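PDB 3GAZ: alcohol dehydrogenase superfamily protein from Novosphingobium aromaticivorans, which is probably an oxidoreductase of the medium-chain dehydrogenase/reductase type, with a GroES-like domain and a Rossmann domain likely to bind NADP(H). Local coordinates for residues 34-39 / 106-111; 28-33 / 75-80; 237-242 / 258-263; 151-156 / 215-220; 138-143 / 279-284. One frame throughout, in Å; residues are numbered along the deposited sequence.

Contact 1 of 5, residues 34-39 / 106-111; sequences QVLVQI and AQFAAV
The phenyl ring of Phe108 and the amide of Gln38 run alongside each other in the same direction, with their planes 29° apart. Gln38 meets the ring obliquely: CG lies 3.8 Å from Phe108 CE1, and NE2 lies 3.7 Å from Phe108 CZ, the amide adding van der Waals contact at these two ring atoms. Met8 and Arg27 also touch this phenylalanine. Gln38 and Phe108 belong to an antiparallel pair in the GroES-like domain, where strand 34-39 runs beside strand 108-112. Gln38 with Phe108 and Leu36 with Ala110 are non-hydrogen-bonded pairs whose side chains share one face. The hydrogen-bonded pairs, Val35 with Val111 and Val37 with Ala109, turn to the other face, where Leu116 touches all three valines. Branched valines suit such a buried sheet face, while the small Ala109 admits Ile39, whose CD1 rests 3.7 Å from Ala109 CB. At the far end Gln34 has CG anti to its carbonyl carbon (chi1 -57°), and the extended chain beyond passes Ala110, with OE1 3.8 Å from Ala110 CB. That oxygen accepts a hydrogen bond from Ala31 N, tying the preceding loop to the strand. An alanine at Gln34 would probably leave Ala31 N without this acceptor and strip the cover from the Ala110 methyl. Where the ladder ends, Ile39 N donates to Gln107 O at 2.8 Å from above the carbonyl plane. A water then donates to Ile39 O and, at 2.7 Å, to Gln107 O.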
# COMPACT_ATOMS: atom_id res chain seq x y z
N GLN A 34 -8.54 -9.99 12.01
CA GLN A 34 -9.22 -10.03 10.72
C GLN A 34 -10.27 -11.14 10.65
O GLN A 34 -10.27 -12.08 11.45
CB GLN A 34 -8.24 -10.30 9.57
CG GLN A 34 -7.08 -9.35 9.41
CD GLN A 34 -6.26 -9.69 8.17
OE1 GLN A 34 -5.83 -10.84 7.99
NE2 GLN A 34 -6.03 -8.70 7.32
N VAL A 35 -11.16 -11.03 9.67
CA VAL A 35 -12.18 -12.04 9.42
C VAL A 35 -12.09 -12.31 7.92
O VAL A 35 -11.71 -11.42 7.16
CB VAL A 35 -13.62 -11.57 9.76
CG1 VAL A 35 -13.75 -11.33 11.26
CG2 VAL A 35 -13.97 -10.31 8.98
N LEU A 36 -12.40 -13.53 7.51
CA LEU A 36 -12.36 -13.86 6.09
C LEU A 36 -13.77 -13.66 5.56
O LEU A 36 -14.71 -14.28 6.03
CB LEU A 36 -11.93 -15.32 5.88
CG LEU A 36 -11.81 -15.75 4.41
CD1 LEU A 36 -10.71 -14.94 3.73
CD2 LEU A 36 -11.52 -17.24 4.32
N VAL A 37 -13.90 -12.77 4.58
CA VAL A 37 -15.20 -12.49 4.02
C VAL A 37 -15.41 -13.17 2.68
O VAL A 37 -14.58 -13.07 1.78
CB VAL A 37 -15.41 -10.97 3.80
CG1 VAL A 37 -16.80 -10.72 3.19
CG2 VAL A 37 -15.26 -10.23 5.13
N GLN A 38 -16.52 -13.89 2.56
CA GLN A 38 -16.86 -14.52 1.31
C GLN A 38 -17.66 -13.42 0.64
O GLN A 38 -18.77 -13.10 1.07
CB GLN A 38 -17.73 -15.75 1.54
CG GLN A 38 -18.14 -16.46 0.26
CD GLN A 38 -18.74 -17.82 0.53
OE1 GLN A 38 -19.68 -17.96 1.32
NE2 GLN A 38 -18.20 -18.84 -0.12
N ILE A 39 -17.07 -12.81 -0.37
CA ILE A 39 -17.69 -11.69 -1.07
C ILE A 39 -18.81 -12.10 -2.02
O ILE A 39 -18.60 -12.90 -2.93
CB ILE A 39 -16.62 -10.89 -1.86
CG1 ILE A 39 -15.55 -10.38 -0.89
CG2 ILE A 39 -17.28 -9.73 -2.60
CD1 ILE A 39 -14.36 -9.69 -1.57
N ALA A 106 -13.01 -10.19 -6.01
CA ALA A 106 -12.54 -11.52 -5.64
C ALA A 106 -13.59 -12.26 -4.84
O ALA A 106 -14.46 -11.64 -4.23
CB ALA A 106 -11.26 -11.41 -4.82
N GLN A 107 -13.51 -13.58 -4.83
CA GLN A 107 -14.48 -14.37 -4.09
C GLN A 107 -14.28 -14.23 -2.58
O GLN A 107 -15.23 -14.37 -1.82
CB GLN A 107 -14.39 -15.85 -4.48
CG GLN A 107 -14.81 -16.13 -5.92
CD GLN A 107 -14.76 -17.60 -6.24
OE1 GLN A 107 -13.76 -18.28 -5.98
NE2 GLN A 107 -15.84 -18.11 -6.83
N PHE A 108 -13.05 -13.94 -2.16
CA PHE A 108 -12.74 -13.80 -0.73
C PHE A 108 -11.79 -12.63 -0.45
O PHE A 108 -11.07 -12.17 -1.32
CB PHE A 108 -12.08 -15.07 -0.19
CG PHE A 108 -12.92 -16.30 -0.33
CD1 PHE A 108 -13.83 -16.65 0.66
CD2 PHE A 108 -12.81 -17.11 -1.45
CE1 PHE A 108 -14.62 -17.79 0.53
CE2 PHE A 108 -13.59 -18.25 -1.59
CZ PHE A 108 -14.50 -18.60 -0.60
N ALA A 109 -11.80 -12.18 0.80
CA ALA A 109 -10.93 -11.10 1.24
C ALA A 109 -10.76 -11.16 2.75
O ALA A 109 -11.74 -11.31 3.49
CB ALA A 109 -11.50 -9.75 0.83
N ALA A 110 -9.51 -11.09 3.20
CA ALA A 110 -9.19 -11.10 4.63
C ALA A 110 -9.24 -9.62 5.02
O ALA A 110 -8.43 -8.83 4.53
CB ALA A 110 -7.80 -11.67 4.86
N VAL A 111 -10.18 -9.26 5.89
CA VAL A 111 -10.36 -7.87 6.28
C VAL A 111 -10.31 -7.59 7.78
O VAL A 111 -10.82 -8.36 8.58
CB VAL A 111 -11.72 -7.35 5.77
CG1 VAL A 111 -11.89 -5.87 6.09
CG2 VAL A 111 -11.84 -7.60 4.27
O HOH W 1 -17.38 -15.36 -3.11

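Contact 2 of 5, residues 28-33 / 75-80; sequences PQPAPG and VVAVGP
Pro30 and Gly79 form the close-packed part of this contact. The proline ring turns its CB to 3.9 Å from Gly79 N, and its CG lies 4.5 Å from Ala77 CB, a small methyl that lets the ring settle against the end of the strand. Next along the loop, Ala31 O lies 3.8 Å from Gly79 CA. Any side chain on Gly79 would run into that oxygen, and hydrogen is therefore the one substituent that fits. The loop 28-33 joins strand 20-26 to strand 34-39, and here it packs on the end of strand 70-78 where the chain leaves the sheet of the GroES-like domain. Strand 34-39 is the antiparallel neighbour of 70-78 in that sheet, so the loop leading into one strand is fastened to the tail of the other. The fastening is a single, fairly straight hydrogen bond, Gly33 N to Pro80 O at 2.9 Å, with the donor nearly along the C=O axis. Gly33 takes a positive phi of 88°, at which a side chain would press on the carbonyl of Pro32. The same oxygen of Pro80 also receives a CA-H...O contact from Pro32 CA at 3.2 Å. The outer side is looser. There the rings of Pro32 and Pro80, both well exposed to solvent, merely brush, with Pro32 CG 4.2 Å from Pro80 CD. Prolines suit this margin because their rings offer apolar CH2 surface and bring no polar side-chain group in need of a partner. Glu81 also touches Pro32 on this outer part.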
# COMPACT_ATOMS: atom_id res chain seq x y z
N PRO A 28 -6.94 -16.05 0.67
CA PRO A 28 -6.39 -15.35 1.83
C PRO A 28 -6.75 -16.03 3.14
O PRO A 28 -7.78 -16.69 3.25
CB PRO A 28 -7.02 -13.96 1.73
CG PRO A 28 -7.21 -13.80 0.26
CD PRO A 28 -7.75 -15.14 -0.15
N GLN A 29 -5.89 -15.85 4.14
CA GLN A 29 -6.10 -16.42 5.46
C GLN A 29 -6.15 -15.26 6.44
O GLN A 29 -5.28 -14.39 6.42
CB GLN A 29 -4.97 -17.37 5.83
CG GLN A 29 -5.09 -18.74 5.19
CD GLN A 29 -3.88 -19.61 5.47
OE1 GLN A 29 -2.80 -19.38 4.93
NE2 GLN A 29 -4.06 -20.61 6.33
N PRO A 30 -7.15 -15.24 7.33
CA PRO A 30 -7.31 -14.18 8.32
C PRO A 30 -6.27 -14.16 9.44
O PRO A 30 -6.08 -15.16 10.14
CB PRO A 30 -8.72 -14.42 8.86
CG PRO A 30 -8.82 -15.91 8.82
CD PRO A 30 -8.23 -16.24 7.47
N ALA A 31 -5.62 -13.02 9.60
CA ALA A 31 -4.62 -12.84 10.65
C ALA A 31 -5.38 -12.39 11.89
O ALA A 31 -6.58 -12.15 11.82
CB ALA A 31 -3.61 -11.77 10.24
N PRO A 32 -4.70 -12.30 13.04
CA PRO A 32 -5.42 -11.87 14.24
C PRO A 32 -6.07 -10.51 13.96
O PRO A 32 -5.45 -9.64 13.34
CB PRO A 32 -4.32 -11.78 15.29
CG PRO A 32 -3.36 -12.84 14.87
CD PRO A 32 -3.30 -12.64 13.37
N GLY A 33 -7.30 -10.32 14.42
CA GLY A 33 -7.96 -9.05 14.19
C GLY A 33 -8.72 -8.99 12.88
O GLY A 33 -9.47 -8.04 12.65
N VAL A 75 -19.26 -13.63 6.53
CA VAL A 75 -18.06 -14.04 7.24
C VAL A 75 -18.03 -15.57 7.21
O VAL A 75 -19.01 -16.22 7.59
CB VAL A 75 -18.10 -13.55 8.71
CG1 VAL A 75 -16.92 -14.12 9.49
CG2 VAL A 75 -18.06 -12.03 8.74
N VAL A 76 -16.93 -16.14 6.73
CA VAL A 76 -16.82 -17.60 6.67
C VAL A 76 -15.72 -18.14 7.57
O VAL A 76 -15.61 -19.35 7.77
CB VAL A 76 -16.58 -18.08 5.22
CG1 VAL A 76 -17.83 -17.86 4.40
CG2 VAL A 76 -15.40 -17.35 4.61
N ALA A 77 -14.90 -17.24 8.10
CA ALA A 77 -13.82 -17.62 9.00
C ALA A 77 -13.40 -16.39 9.79
O ALA A 77 -13.46 -15.26 9.29
CB ALA A 77 -12.63 -18.16 8.22
N VAL A 78 -12.99 -16.61 11.03
CA VAL A 78 -12.57 -15.52 11.90
C VAL A 78 -11.16 -15.75 12.41
O VAL A 78 -10.81 -16.86 12.81
CB VAL A 78 -13.54 -15.37 13.09
CG1 VAL A 78 -13.12 -14.22 13.97
CG2 VAL A 78 -14.96 -15.14 12.57
N GLY A 79 -10.35 -14.70 12.40
CA GLY A 79 -9.00 -14.82 12.89
C GLY A 79 -8.98 -14.74 14.40
O GLY A 79 -10.02 -14.49 15.02
N PRO A 80 -7.83 -14.97 15.03
CA PRO A 80 -7.73 -14.90 16.50
C PRO A 80 -7.99 -13.47 16.97
O PRO A 80 -7.88 -12.52 16.18
CB PRO A 80 -6.30 -15.34 16.77
CG PRO A 80 -6.01 -16.28 15.64
CD PRO A 80 -6.60 -15.54 14.46

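Contact 3 of 5, residues 237-242 / 258-263; sequences KRFGHV and FKQATY
Phe258 O is gripped by both terminal nitrogens of Arg238, NH1 at 2.8 Å and NH2 at 3.1 Å. The oxygen lies close to the guanidinium plane, and NH1 comes in on one of its lone pairs. A long, flexible arginine can reach this carbonyl through a bend at chi3 (-57°), which turns NE out of the extended line of the chain. NH1 also makes a weak, poorly directed bond to Gln260 OE1. The positive charge thus sits at the C-terminal end of helix 254-258, whose dipole would probably welcome it. Gln260 ends that helix in a Schellman motif, to which its positive phi belongs, and its side chain lies alongside Phe239, OE1 3.4 Å from Phe239 CE1. Arg238 CG covers the centre of one face of the same ring. The whole belongs to a beta-alpha-beta unit of the Rossmann domain, in which helix 254-258 connects the parallel strands 240-244 and 262-265. Leading into the first strand, Lys237 to Gly240 form a type II turn; a side chain on Gly240 would strike Lys237 O. Phe239 N then bonds to Lys259 O at 2.9 Å, and the strands pair through Thr262 N to Gly240 O and Val242 N to Thr262 O, the latter 2.7 Å long. Over one face of the His241 imidazole sits Thr262 CG2, 4.2 Å from the ring centroid, a CH-pi contact offset toward the rim; His241 NE2 itself bonds to Ser264 OG. Thr262 OG1 instead lies near a water that donates to Gln260 O at 3.0 Å.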
# COMPACT_ATOMS: atom_id res chain seq x y z
N LYS A 237 -23.53 30.80 2.42
CA LYS A 237 -23.97 31.95 3.21
C LYS A 237 -22.77 32.54 3.95
O LYS A 237 -21.76 31.85 4.14
CB LYS A 237 -25.03 31.50 4.23
CG LYS A 237 -25.53 32.57 5.18
CD LYS A 237 -26.54 32.00 6.19
CE LYS A 237 -27.80 31.50 5.49
NZ LYS A 237 -28.77 30.84 6.43
N ARG A 238 -22.87 33.80 4.36
CA ARG A 238 -21.78 34.45 5.10
C ARG A 238 -21.56 33.65 6.37
O ARG A 238 -22.51 33.28 7.05
CB ARG A 238 -22.15 35.90 5.44
CG ARG A 238 -21.19 36.59 6.40
CD ARG A 238 -21.54 38.07 6.51
NE ARG A 238 -21.51 38.68 5.19
CZ ARG A 238 -20.39 38.86 4.49
NH1 ARG A 238 -19.22 38.47 4.99
NH2 ARG A 238 -20.45 39.37 3.27
N PHE A 239 -20.29 33.40 6.70
CA PHE A 239 -19.92 32.62 7.88
C PHE A 239 -20.25 31.14 7.65
O PHE A 239 -20.08 30.31 8.54
CB PHE A 239 -20.65 33.10 9.14
CG PHE A 239 -20.48 34.57 9.44
CD1 PHE A 239 -19.22 35.16 9.39
CD2 PHE A 239 -21.58 35.34 9.79
CE1 PHE A 239 -19.06 36.51 9.69
CE2 PHE A 239 -21.43 36.70 10.10
CZ PHE A 239 -20.17 37.28 10.04
N GLY A 240 -20.72 30.82 6.44
CA GLY A 240 -21.07 29.45 6.10
C GLY A 240 -19.89 28.51 5.92
O GLY A 240 -18.74 28.90 6.05
N HIS A 241 -20.19 27.25 5.59
CA HIS A 241 -19.16 26.23 5.41
C HIS A 241 -19.33 25.48 4.09
O HIS A 241 -20.43 25.06 3.74
CB HIS A 241 -19.21 25.25 6.58
CG HIS A 241 -17.98 24.41 6.75
ND1 HIS A 241 -17.69 23.73 7.91
CD2 HIS A 241 -16.96 24.13 5.89
CE1 HIS A 241 -16.55 23.08 7.78
NE2 HIS A 241 -16.08 23.31 6.56
N VAL A 242 -18.22 25.29 3.38
CA VAL A 242 -18.23 24.56 2.12
C VAL A 242 -17.28 23.36 2.25
O VAL A 242 -16.16 23.51 2.73
CB VAL A 242 -17.74 25.45 0.95
CG1 VAL A 242 -17.59 24.62 -0.32
CG2 VAL A 242 -18.74 26.60 0.72
N PHE A 258 -14.47 37.48 1.50
CA PHE A 258 -15.60 38.40 1.38
C PHE A 258 -16.77 37.92 2.23
O PHE A 258 -17.45 38.72 2.87
CB PHE A 258 -16.08 38.49 -0.07
CG PHE A 258 -15.27 39.42 -0.92
CD1 PHE A 258 -15.15 40.76 -0.59
CD2 PHE A 258 -14.65 38.96 -2.08
CE1 PHE A 258 -14.42 41.64 -1.39
CE2 PHE A 258 -13.92 39.82 -2.89
CZ PHE A 258 -13.81 41.17 -2.55
N LYS A 259 -17.00 36.61 2.23
CA LYS A 259 -18.10 36.06 3.01
C LYS A 259 -17.67 35.55 4.37
O LYS A 259 -18.48 34.97 5.09
CB LYS A 259 -18.78 34.93 2.25
CG LYS A 259 -19.46 35.35 0.96
CD LYS A 259 -20.07 34.12 0.30
CE LYS A 259 -20.84 34.43 -0.95
NZ LYS A 259 -21.34 33.17 -1.55
N GLN A 260 -16.40 35.76 4.72
CA GLN A 260 -15.89 35.31 6.02
C GLN A 260 -16.34 33.87 6.24
O GLN A 260 -16.75 33.49 7.34
CB GLN A 260 -16.44 36.21 7.13
CG GLN A 260 -16.03 37.67 6.99
CD GLN A 260 -16.92 38.60 7.79
OE1 GLN A 260 -18.08 38.82 7.44
NE2 GLN A 260 -16.38 39.16 8.87
N ALA A 261 -16.26 33.08 5.18
CA ALA A 261 -16.70 31.69 5.20
C ALA A 261 -15.58 30.69 5.41
O ALA A 261 -14.41 31.04 5.47
CB ALA A 261 -17.45 31.39 3.91
N THR A 262 -15.97 29.42 5.50
CA THR A 262 -15.01 28.34 5.74
C THR A 262 -15.11 27.20 4.72
O THR A 262 -16.19 26.92 4.19
CB THR A 262 -15.22 27.79 7.17
OG1 THR A 262 -15.08 28.85 8.12
CG2 THR A 262 -14.20 26.71 7.48
N TYR A 263 -13.98 26.55 4.46
CA TYR A 263 -13.90 25.43 3.52
C TYR A 263 -13.11 24.27 4.15
O TYR A 263 -12.12 24.50 4.84
CB TYR A 263 -13.22 25.85 2.22
CG TYR A 263 -12.81 24.68 1.34
CD1 TYR A 263 -13.76 23.98 0.59
CD2 TYR A 263 -11.49 24.22 1.33
CE1 TYR A 263 -13.40 22.86 -0.16
CE2 TYR A 263 -11.12 23.09 0.60
CZ TYR A 263 -12.08 22.41 -0.14
OH TYR A 263 -11.71 21.29 -0.85
O HOH W 2 -16.90 30.80 8.69

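Contact 4 of 5, residues 151-156 / 215-220; sequences GQTVLI and QGFDLV
Leu155 lies aslant Phe217, laying its CB over one face of the ring, 3.9 Å from the centroid and 15° off the normal. This CH-pi contact, offset toward the rim, packs one side of the parallel Rossmann sheet, in which strands 153-157 and 217-222 are neighbours at its middle. Leu155 CD2 continues along the ring, 3.8 Å from Phe217 CE2, and Ala235 and Tyr207 from flanking helices touch both residues. On the opposite side of the sheet Val154 and Leu219 extend together, flank against flank, with Val154 CG2 4.0 Å from Leu219 CB. Valine and leucine suit these buried positions, where Val148 touches both. Thr153 and Asp218 instead cross at about a right angle and exchange bonds where the second strand turns a corner. Thr153 N donates to Asp218 OD2 at 2.9 Å, meeting the oxygen on its anti side, while Asp218 N donates to Thr153 OG1, also at 2.9 Å. A chi1 of 53° sets OG1 between the backbone N and the carbonyl carbon, within reach of Asp218 N. Asp218 OD1 has a separate partner, a salt bridge to Lys237, so the carboxylate is held through both oxygens. Regular parallel pairing begins at Leu219 N to Thr153 O and Leu155 N to Leu219 O. Beside the corner a water lies 2.7 Å from Thr153 OG1 and donates to Gly216 O at 2.8 Å.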
# COMPACT_ATOMS: atom_id res chain seq x y z
N GLY A 151 -32.07 22.00 11.05
CA GLY A 151 -32.55 23.31 10.65
C GLY A 151 -31.66 24.08 9.68
O GLY A 151 -32.09 25.10 9.14
N GLN A 152 -30.43 23.63 9.47
CA GLN A 152 -29.54 24.33 8.56
C GLN A 152 -29.92 24.06 7.12
O GLN A 152 -30.45 22.99 6.80
CB GLN A 152 -28.08 23.91 8.77
CG GLN A 152 -27.45 24.40 10.06
CD GLN A 152 -25.99 24.02 10.16
OE1 GLN A 152 -25.63 22.86 9.96
NE2 GLN A 152 -25.14 24.99 10.48
N THR A 153 -29.66 25.02 6.25
CA THR A 153 -29.94 24.85 4.83
C THR A 153 -28.70 24.21 4.23
O THR A 153 -27.58 24.68 4.44
CB THR A 153 -30.21 26.20 4.15
OG1 THR A 153 -29.12 27.09 4.41
CG2 THR A 153 -31.51 26.80 4.65
N VAL A 154 -28.90 23.12 3.50
CA VAL A 154 -27.80 22.39 2.89
C VAL A 154 -27.98 22.24 1.39
O VAL A 154 -29.05 21.87 0.93
CB VAL A 154 -27.65 20.97 3.51
CG1 VAL A 154 -26.56 20.19 2.79
CG2 VAL A 154 -27.33 21.08 4.99
N LEU A 155 -26.93 22.55 0.64
CA LEU A 155 -26.96 22.44 -0.81
C LEU A 155 -25.98 21.34 -1.23
O LEU A 155 -24.78 21.43 -0.97
CB LEU A 155 -26.53 23.75 -1.46
CG LEU A 155 -26.36 23.69 -2.98
CD1 LEU A 155 -27.70 23.42 -3.64
CD2 LEU A 155 -25.75 24.99 -3.48
N ILE A 156 -26.51 20.30 -1.87
CA ILE A 156 -25.67 19.21 -2.35
C ILE A 156 -25.49 19.38 -3.85
O ILE A 156 -26.46 19.36 -4.60
CB ILE A 156 -26.32 17.82 -2.10
CG1 ILE A 156 -26.58 17.62 -0.61
CG2 ILE A 156 -25.41 16.72 -2.65
CD1 ILE A 156 -25.34 17.63 0.25
N GLN A 215 -29.69 34.83 0.63
CA GLN A 215 -28.67 34.75 1.67
C GLN A 215 -27.59 33.70 1.36
O GLN A 215 -26.42 33.88 1.70
CB GLN A 215 -29.30 34.39 3.01
CG GLN A 215 -30.24 35.44 3.59
CD GLN A 215 -29.58 36.79 3.77
OE1 GLN A 215 -29.73 37.68 2.95
NE2 GLN A 215 -28.82 36.93 4.85
N GLY A 216 -28.00 32.61 0.73
CA GLY A 216 -27.07 31.54 0.45
C GLY A 216 -27.40 30.40 1.40
O GLY A 216 -28.35 30.50 2.18
N PHE A 217 -26.62 29.33 1.35
CA PHE A 217 -26.85 28.15 2.19
C PHE A 217 -25.83 28.02 3.33
O PHE A 217 -24.66 28.35 3.16
CB PHE A 217 -26.79 26.89 1.32
CG PHE A 217 -27.72 26.93 0.13
CD1 PHE A 217 -28.99 26.37 0.21
CD2 PHE A 217 -27.32 27.52 -1.06
CE1 PHE A 217 -29.86 26.41 -0.89
CE2 PHE A 217 -28.17 27.57 -2.16
CZ PHE A 217 -29.44 27.02 -2.08
N ASP A 218 -26.28 27.53 4.48
CA ASP A 218 -25.38 27.35 5.63
C ASP A 218 -24.25 26.37 5.29
O ASP A 218 -23.10 26.57 5.69
CB ASP A 218 -26.13 26.79 6.84
CG ASP A 218 -27.21 27.71 7.35
OD1 ASP A 218 -26.94 28.92 7.51
OD2 ASP A 218 -28.33 27.22 7.61
N LEU A 219 -24.59 25.32 4.55
CA LEU A 219 -23.61 24.30 4.19
C LEU A 219 -23.72 23.88 2.72
O LEU A 219 -24.81 23.60 2.23
CB LEU A 219 -23.82 23.07 5.09
CG LEU A 219 -22.94 21.83 4.91
CD1 LEU A 219 -21.47 22.19 5.08
CD2 LEU A 219 -23.36 20.79 5.95
N VAL A 220 -22.58 23.84 2.02
CA VAL A 220 -22.56 23.42 0.62
C VAL A 220 -21.61 22.25 0.44
O VAL A 220 -20.43 22.34 0.80
CB VAL A 220 -22.10 24.55 -0.32
CG1 VAL A 220 -22.09 24.04 -1.77
CG2 VAL A 220 -23.03 25.77 -0.20
O HOH W 3 -29.90 29.66 4.30

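Contact 5 of 5, residues 138-143 / 279-284; sequences AWEGLV and AHFGEM
Trp139 has CG anti to its backbone N (chi1 -174°), and the indole beyond lies beside Met284, which bends at chi3 (-76°) and so carries CE across to Glu140. The selenium of Met284, modelled as selenomethionine, presses against the indole at Trp139 CD1, 3.3 Å away, a tight approach. It stands obliquely to the five-membered ring, 4.2 Å from the centroid, in a Met-aromatic contact. Met284 CG adds to this at 3.5 Å from the same CD1. Helices 132-145 and 278-293 meet here, the axes of their short segments at 89° to each other and 11.7 Å apart at closest approach, a wide separation bridged by these long side chains. The first helix leads into strand 153-157 of the Rossmann sheet, and the second follows the last strand of that sheet, 262-265. A broad, flat tryptophan suits this gap, taking Val143 CG2 over the centre of one face and the selenium at CD1. An alanine at Trp139 would probably open a gap beside the selenium, leaving it less restrained, and take away the flat surface on which Val143 rests. Glu140 crosses Met284 at about a right angle, with OE2 3.8 Å from Met284 CE. The same oxygen lies near the plane of the Phe281 ring at its edge, 4.2 Å from CE1 of Phe281. The other carboxylate oxygen of Glu140, OE1, is hydrogen-bonded to Thr268 OG1, while NE2 of His280 bonds to Asp144 OD2.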
# COMPACT_ATOMS: atom_id res chain seq x y z
N ALA A 138 -19.61 11.06 2.18
CA ALA A 138 -20.67 12.02 2.50
C ALA A 138 -20.67 12.37 3.99
O ALA A 138 -20.85 13.53 4.37
CB ALA A 138 -22.02 11.44 2.11
N TRP A 139 -20.48 11.35 4.82
CA TRP A 139 -20.48 11.54 6.27
C TRP A 139 -19.30 12.36 6.79
O TRP A 139 -19.47 13.22 7.66
CB TRP A 139 -20.50 10.18 6.97
CG TRP A 139 -20.64 10.26 8.46
CD1 TRP A 139 -19.65 10.48 9.37
CD2 TRP A 139 -21.86 10.13 9.20
NE1 TRP A 139 -20.18 10.50 10.65
CE2 TRP A 139 -21.53 10.29 10.57
CE3 TRP A 139 -23.19 9.91 8.84
CZ2 TRP A 139 -22.49 10.22 11.58
CZ3 TRP A 139 -24.16 9.84 9.86
CH2 TRP A 139 -23.80 10.00 11.21
N GLU A 140 -18.10 12.11 6.27
CA GLU A 140 -16.94 12.85 6.73
C GLU A 140 -17.10 14.33 6.45
O GLU A 140 -16.65 15.17 7.22
CB GLU A 140 -15.66 12.34 6.08
CG GLU A 140 -15.39 10.86 6.33
CD GLU A 140 -13.93 10.49 6.15
OE1 GLU A 140 -13.30 10.98 5.19
OE2 GLU A 140 -13.43 9.69 6.97
N GLY A 141 -17.76 14.66 5.34
CA GLY A 141 -17.95 16.05 4.98
C GLY A 141 -19.06 16.73 5.75
O GLY A 141 -18.88 17.80 6.32
N LEU A 142 -20.22 16.08 5.78
CA LEU A 142 -21.40 16.62 6.45
C LEU A 142 -21.36 16.60 7.97
O LEU A 142 -21.86 17.52 8.61
CB LEU A 142 -22.65 15.87 5.99
CG LEU A 142 -23.06 15.96 4.52
CD1 LEU A 142 -24.21 14.99 4.26
CD2 LEU A 142 -23.46 17.39 4.19
N VAL A 143 -20.79 15.54 8.54
CA VAL A 143 -20.76 15.42 10.00
C VAL A 143 -19.40 15.72 10.62
O VAL A 143 -19.28 16.66 11.41
CB VAL A 143 -21.23 14.02 10.43
CG1 VAL A 143 -21.27 13.92 11.95
CG2 VAL A 143 -22.61 13.74 9.84
N ALA A 279 -11.22 2.17 13.07
CA ALA A 279 -12.45 1.92 13.80
C ALA A 279 -13.58 2.87 13.40
O ALA A 279 -14.76 2.50 13.45
CB ALA A 279 -12.20 2.02 15.30
N HIS A 280 -13.23 4.09 13.03
CA HIS A 280 -14.22 5.09 12.63
C HIS A 280 -15.02 4.62 11.41
O HIS A 280 -16.18 4.98 11.24
CB HIS A 280 -13.52 6.42 12.32
CG HIS A 280 -14.46 7.56 12.09
ND1 HIS A 280 -15.49 7.86 12.95
CD2 HIS A 280 -14.49 8.51 11.12
CE1 HIS A 280 -16.13 8.94 12.52
NE2 HIS A 280 -15.54 9.35 11.41
N PHE A 281 -14.40 3.80 10.56
CA PHE A 281 -15.08 3.30 9.37
C PHE A 281 -16.27 2.42 9.72
O PHE A 281 -17.39 2.69 9.27
CB PHE A 281 -14.10 2.53 8.48
CG PHE A 281 -13.41 3.38 7.45
CD1 PHE A 281 -13.25 4.75 7.66
CD2 PHE A 281 -12.94 2.82 6.27
CE1 PHE A 281 -12.63 5.55 6.70
CE2 PHE A 281 -12.32 3.61 5.31
CZ PHE A 281 -12.17 4.98 5.52
N GLY A 282 -16.04 1.38 10.51
CA GLY A 282 -17.13 0.51 10.91
C GLY A 282 -18.19 1.29 11.66
O GLY A 282 -19.39 1.00 11.56
N GLU A 283 -17.76 2.28 12.43
CA GLU A 283 -18.70 3.10 13.18
C GLU A 283 -19.62 3.88 12.25
O GLU A 283 -20.83 3.92 12.46
CB GLU A 283 -17.94 4.08 14.09
CG GLU A 283 -17.20 3.41 15.25
CD GLU A 283 -18.13 2.61 16.14
OE1 GLU A 283 -18.39 1.43 15.83
OE2 GLU A 283 -18.61 3.16 17.16
N MSE A 284 -19.05 4.49 11.21
CA MSE A 284 -19.86 5.24 10.25
C MSE A 284 -20.83 4.31 9.52
O MSE A 284 -21.97 4.68 9.27
CB MSE A 284 -18.97 5.98 9.23
CG MSE A 284 -18.29 7.26 9.76
SE MSE A 284 -17.37 8.23 8.51
CE MSE A 284 -15.88 7.18 8.34

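Overall arrangement
Contacts 1 and 2 share one sheet of the GroES-like domain, their centres 8 Å apart, and join where Leu36 N meets Ala77 O at 2.7 Å. Contacts 3 and 4 do the same in the Rossmann sheet, centres 11 Å apart, linked by a probable hydrogen bond from Lys237 N to Phe217 O at 2.8 Å. The two pairs lie on opposite sides of the chain's centre, contacts 1 and 4 about 40 Å apart between centres. Contact 5 lies between them and touches contact 4, Leu142 CD2 packing on Leu219 CD2. The glycine-rich turn following strand 153-157 is probably where NADP(H) binds, just after segment 151-156 in the chain.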